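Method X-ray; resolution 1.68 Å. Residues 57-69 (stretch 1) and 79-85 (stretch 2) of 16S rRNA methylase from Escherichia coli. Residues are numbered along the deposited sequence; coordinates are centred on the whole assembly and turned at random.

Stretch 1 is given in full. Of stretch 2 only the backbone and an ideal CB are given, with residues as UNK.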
# COMPACT_ATOMS: atom_id res chain seq x y z
N VAL A 57 -6.72 1.40 -11.07
CA VAL A 57 -7.41 2.57 -11.60
C VAL A 57 -6.42 3.70 -11.84
O VAL A 57 -6.09 4.46 -10.94
CB VAL A 57 -8.51 3.05 -10.63
CG1 VAL A 57 -9.19 4.30 -11.17
CG2 VAL A 57 -9.53 1.93 -10.42
N LYS A 58 -5.95 3.82 -13.08
CA LYS A 58 -4.97 4.85 -13.39
C LYS A 58 -5.54 6.25 -13.38
O LYS A 58 -4.84 7.21 -13.06
CB LYS A 58 -4.34 4.59 -14.76
CG LYS A 58 -5.32 4.72 -15.92
CD LYS A 58 -4.61 4.58 -17.25
CE LYS A 58 -5.59 4.75 -18.40
NZ LYS A 58 -4.90 4.65 -19.72
N GLU A 59 -6.82 6.37 -13.72
CA GLU A 59 -7.47 7.67 -13.80
C GLU A 59 -7.44 8.47 -12.52
O GLU A 59 -7.30 9.69 -12.55
CB GLU A 59 -8.92 7.52 -14.27
CG GLU A 59 -9.06 7.04 -15.71
CD GLU A 59 -8.99 5.53 -15.86
OE1 GLU A 59 -8.66 4.84 -14.87
OE2 GLU A 59 -9.25 5.04 -16.98
N ASN A 60 -7.55 7.80 -11.38
CA ASN A 60 -7.56 8.51 -10.12
C ASN A 60 -6.18 8.95 -9.64
O ASN A 60 -6.07 9.69 -8.67
CB ASN A 60 -8.25 7.67 -9.05
CG ASN A 60 -9.74 7.55 -9.30
OD1 ASN A 60 -10.31 8.29 -10.11
ND2 ASN A 60 -10.38 6.63 -8.58
N LEU A 61 -5.15 8.52 -10.35
CA LEU A 61 -3.77 8.88 -10.00
C LEU A 61 -3.20 10.00 -10.86
O LEU A 61 -2.10 10.48 -10.60
CB LEU A 61 -2.87 7.65 -10.14
CG LEU A 61 -2.89 6.64 -9.01
CD1 LEU A 61 -2.35 5.31 -9.50
CD2 LEU A 61 -2.08 7.18 -7.83
N PHE A 62 -3.94 10.41 -11.88
CA PHE A 62 -3.46 11.45 -12.79
C PHE A 62 -2.95 12.73 -12.14
O PHE A 62 -1.89 13.23 -12.52
CB PHE A 62 -4.54 11.79 -13.82
CG PHE A 62 -4.75 10.71 -14.85
CD1 PHE A 62 -3.92 9.60 -14.91
CD2 PHE A 62 -5.77 10.83 -15.79
CE1 PHE A 62 -4.10 8.61 -15.88
CE2 PHE A 62 -5.96 9.85 -16.77
CZ PHE A 62 -5.12 8.74 -16.81
N ASP A 63 -3.69 13.28 -11.20
CA ASP A 63 -3.27 14.53 -10.57
C ASP A 63 -1.94 14.42 -9.84
O ASP A 63 -1.02 15.21 -10.08
CB ASP A 63 -4.35 15.04 -9.62
CG ASP A 63 -5.44 15.80 -10.34
OD1 ASP A 63 -5.97 15.27 -11.34
OD2 ASP A 63 -5.77 16.93 -9.91
N ILE A 64 -1.81 13.44 -8.95
CA ILE A 64 -0.56 13.28 -8.22
C ILE A 64 0.56 12.78 -9.13
O ILE A 64 1.72 13.12 -8.93
CB ILE A 64 -0.73 12.33 -7.02
CG1 ILE A 64 -1.66 12.97 -5.98
CG2 ILE A 64 0.63 12.03 -6.39
CD1 ILE A 64 -1.19 14.32 -5.47
N SER A 65 0.22 11.99 -10.14
CA SER A 65 1.22 11.49 -11.07
C SER A 65 1.83 12.66 -11.83
O SER A 65 3.03 12.69 -12.11
CB SER A 65 0.60 10.50 -12.06
OG SER A 65 1.57 10.05 -12.98
N LYS A 66 0.99 13.64 -12.18
CA LYS A 66 1.45 14.82 -12.90
C LYS A 66 2.31 15.69 -11.98
O LYS A 66 3.24 16.36 -12.42
CB LYS A 66 0.26 15.63 -13.41
CG LYS A 66 -0.42 15.02 -14.64
CD LYS A 66 -1.80 15.64 -14.88
CE LYS A 66 -1.73 17.14 -15.06
NZ LYS A 66 -3.09 17.73 -15.19
N LYS A 67 1.98 15.67 -10.69
CA LYS A 67 2.71 16.47 -9.72
C LYS A 67 4.13 15.95 -9.46
O LYS A 67 5.07 16.74 -9.39
CB LYS A 67 1.94 16.52 -8.40
CG LYS A 67 2.57 17.41 -7.34
CD LYS A 67 1.67 17.56 -6.12
CE LYS A 67 2.26 18.54 -5.12
NZ LYS A 67 1.33 18.83 -4.00
N ILE A 68 4.29 14.64 -9.32
CA ILE A 68 5.61 14.10 -9.03
C ILE A 68 6.62 14.22 -10.16
O ILE A 68 7.82 14.08 -9.93
CB ILE A 68 5.55 12.62 -8.58
CG1 ILE A 68 5.03 11.74 -9.72
CG2 ILE A 68 4.68 12.50 -7.35
CD1 ILE A 68 5.16 10.26 -9.44
N ILE A 69 6.13 14.49 -11.37
CA ILE A 69 7.02 14.61 -12.53
C ILE A 69 7.49 16.06 -12.72
O ILE A 69 8.32 16.33 -13.59
CB ILE A 69 6.31 14.12 -13.81
CG1 ILE A 69 7.32 14.03 -14.96
CG2 ILE A 69 5.17 15.05 -14.18
CD1 ILE A 69 6.73 13.50 -16.26
N UNK A 79 11.37 9.85 -5.64
CA UNK A 79 11.26 8.57 -4.95
C UNK A 79 9.87 7.94 -4.94
O UNK A 79 9.49 7.27 -3.99
CB UNK A 79 11.72 8.75 -3.50
N UNK A 80 9.12 8.16 -6.02
CA UNK A 80 7.77 7.61 -6.14
C UNK A 80 7.50 7.12 -7.56
O UNK A 80 7.89 7.75 -8.53
CB UNK A 80 6.73 8.66 -5.74
N UNK A 81 6.84 5.97 -7.66
CA UNK A 81 6.44 5.43 -8.96
C UNK A 81 5.06 4.83 -8.75
O UNK A 81 4.79 4.23 -7.70
CB UNK A 81 7.44 4.40 -9.49
N UNK A 82 4.19 5.03 -9.73
CA UNK A 82 2.83 4.49 -9.67
C UNK A 82 2.71 3.37 -10.68
O UNK A 82 2.91 3.56 -11.88
CB UNK A 82 1.78 5.57 -9.94
N UNK A 83 2.40 2.19 -10.17
CA UNK A 83 2.26 0.98 -10.96
C UNK A 83 0.79 0.65 -11.16
O UNK A 83 0.02 0.62 -10.21
CB UNK A 83 2.99 -0.19 -10.29
N UNK A 84 0.40 0.40 -12.41
CA UNK A 84 -0.98 0.07 -12.72
C UNK A 84 -1.11 -1.43 -12.80
O UNK A 84 -0.72 -2.06 -13.79
CB UNK A 84 -1.43 0.73 -14.02
N UNK A 85 -1.64 -2.01 -11.73
CA UNK A 85 -1.82 -3.45 -11.63
C UNK A 85 -2.81 -3.74 -10.51
O UNK A 85 -3.15 -2.85 -9.73
CB UNK A 85 -0.49 -4.16 -11.38

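The backbone of stretch 2 runs extended through 80-83, its axis 9.6 Å at closest approach from that of the helix 62-68 and at 145° to it, roughly antiparallel. CA-to-CB bonds alternate in such a strand, and here 80, 82 and 84 point toward stretch 1.

Position 79 lies ahead of the strand, with phi/psi of -117/33 and no atom of stretch 1 within 5.5 Å of its ideal CB. Stretch 1 sets no rule, and many residues would do. It is N79, whose ND2 is hydrogen-bonded elsewhere in the structure.

Position 80 points toward stretch 1, its ideal CB 4.3 Å from I68 CD1. The backbone angles, -140/139, welcome beta-branching, and the neighbour is a methyl, so a modest apolar side chain such as valine or isoleucine would suit; threonine could also fit the backbone, its methyl serving the contact. The residue is V80. Its chi1 is t, and V80 CG1 sits 4.1 Å from I68 CD1; I68 CD1 also lies 3.8 Å from V80 O.

Position 81 points away, so stretch 1 leaves the choice open; extended angles favour beta-branched residues. It is V81.

Position 82 has its CB toward stretch 1, the ideal CB lying 4.2 Å from L61 CD1 and 5.4 Å from S65 OG. Ahead of it L61, I64 and I68 offer methyl groups, and S65 brings a small side chain, which leaves room between the backbones; CA of S65 and CA of 82 are 7.3 Å from each other. That gap asks for a long apolar side chain; leucine, isoleucine, methionine or an aromatic could be considered. F82 fills it, chi1 m. L61 CD2 lies over one ring face, 3.7 Å from the ring centroid of F82 and 15° off the normal, a CH-pi contact. Near the ring plane, I64 CG2 meets F82 CZ at 3.7 Å and S65 CA meets F82 CE2 at 4.0 Å. I68 CD1 approaches F82 CE2 obliquely, at 3.8 Å.

Position 83 points away again, so stretch 1 does not choose; phi/psi of -103/130 suits beta-branched residues, among others. It is V83.

Position 84 turns back toward stretch 1, its ideal CB 4.9 Å from K58 CB. The lysine's end leads away, leaving its aliphatic base and L61 as an apolar surface, which isoleucine, leucine, valine or methionine could cover. I84, with chi1 and chi2 both m, places CD1 3.6 Å from K58 CB and 4.1 Å from L61 CD1.

Position 85 points away; stretch 1 imposes nothing, and many side chains would do. It is A85.

Stretch 2 79-85: NVVFVIA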
# COMPACT_ATOMS: atom_id res chain seq x y z
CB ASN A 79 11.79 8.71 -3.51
CG ASN A 79 10.96 9.66 -2.65
OD1 ASN A 79 10.39 10.64 -3.14
ND2 ASN A 79 10.90 9.37 -1.36
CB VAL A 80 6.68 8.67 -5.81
CG1 VAL A 80 5.29 8.05 -5.94
CG2 VAL A 80 6.89 9.20 -4.41
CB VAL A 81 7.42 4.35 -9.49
CG1 VAL A 81 7.41 3.13 -8.59
CG2 VAL A 81 7.02 3.96 -10.91
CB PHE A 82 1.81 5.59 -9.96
CG PHE A 82 1.71 6.62 -8.87
CD1 PHE A 82 1.45 6.23 -7.56
CD2 PHE A 82 1.90 7.97 -9.14
CE1 PHE A 82 1.36 7.18 -6.53
CE2 PHE A 82 1.81 8.93 -8.12
CZ PHE A 82 1.54 8.52 -6.81
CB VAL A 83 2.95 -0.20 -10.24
CG1 VAL A 83 2.66 -1.51 -10.95
CG2 VAL A 83 4.45 0.06 -10.16
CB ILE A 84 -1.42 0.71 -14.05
CG1 ILE A 84 -1.16 2.22 -14.02
CG2 ILE A 84 -2.90 0.43 -14.29
CD1 ILE A 84 -1.77 2.94 -12.82
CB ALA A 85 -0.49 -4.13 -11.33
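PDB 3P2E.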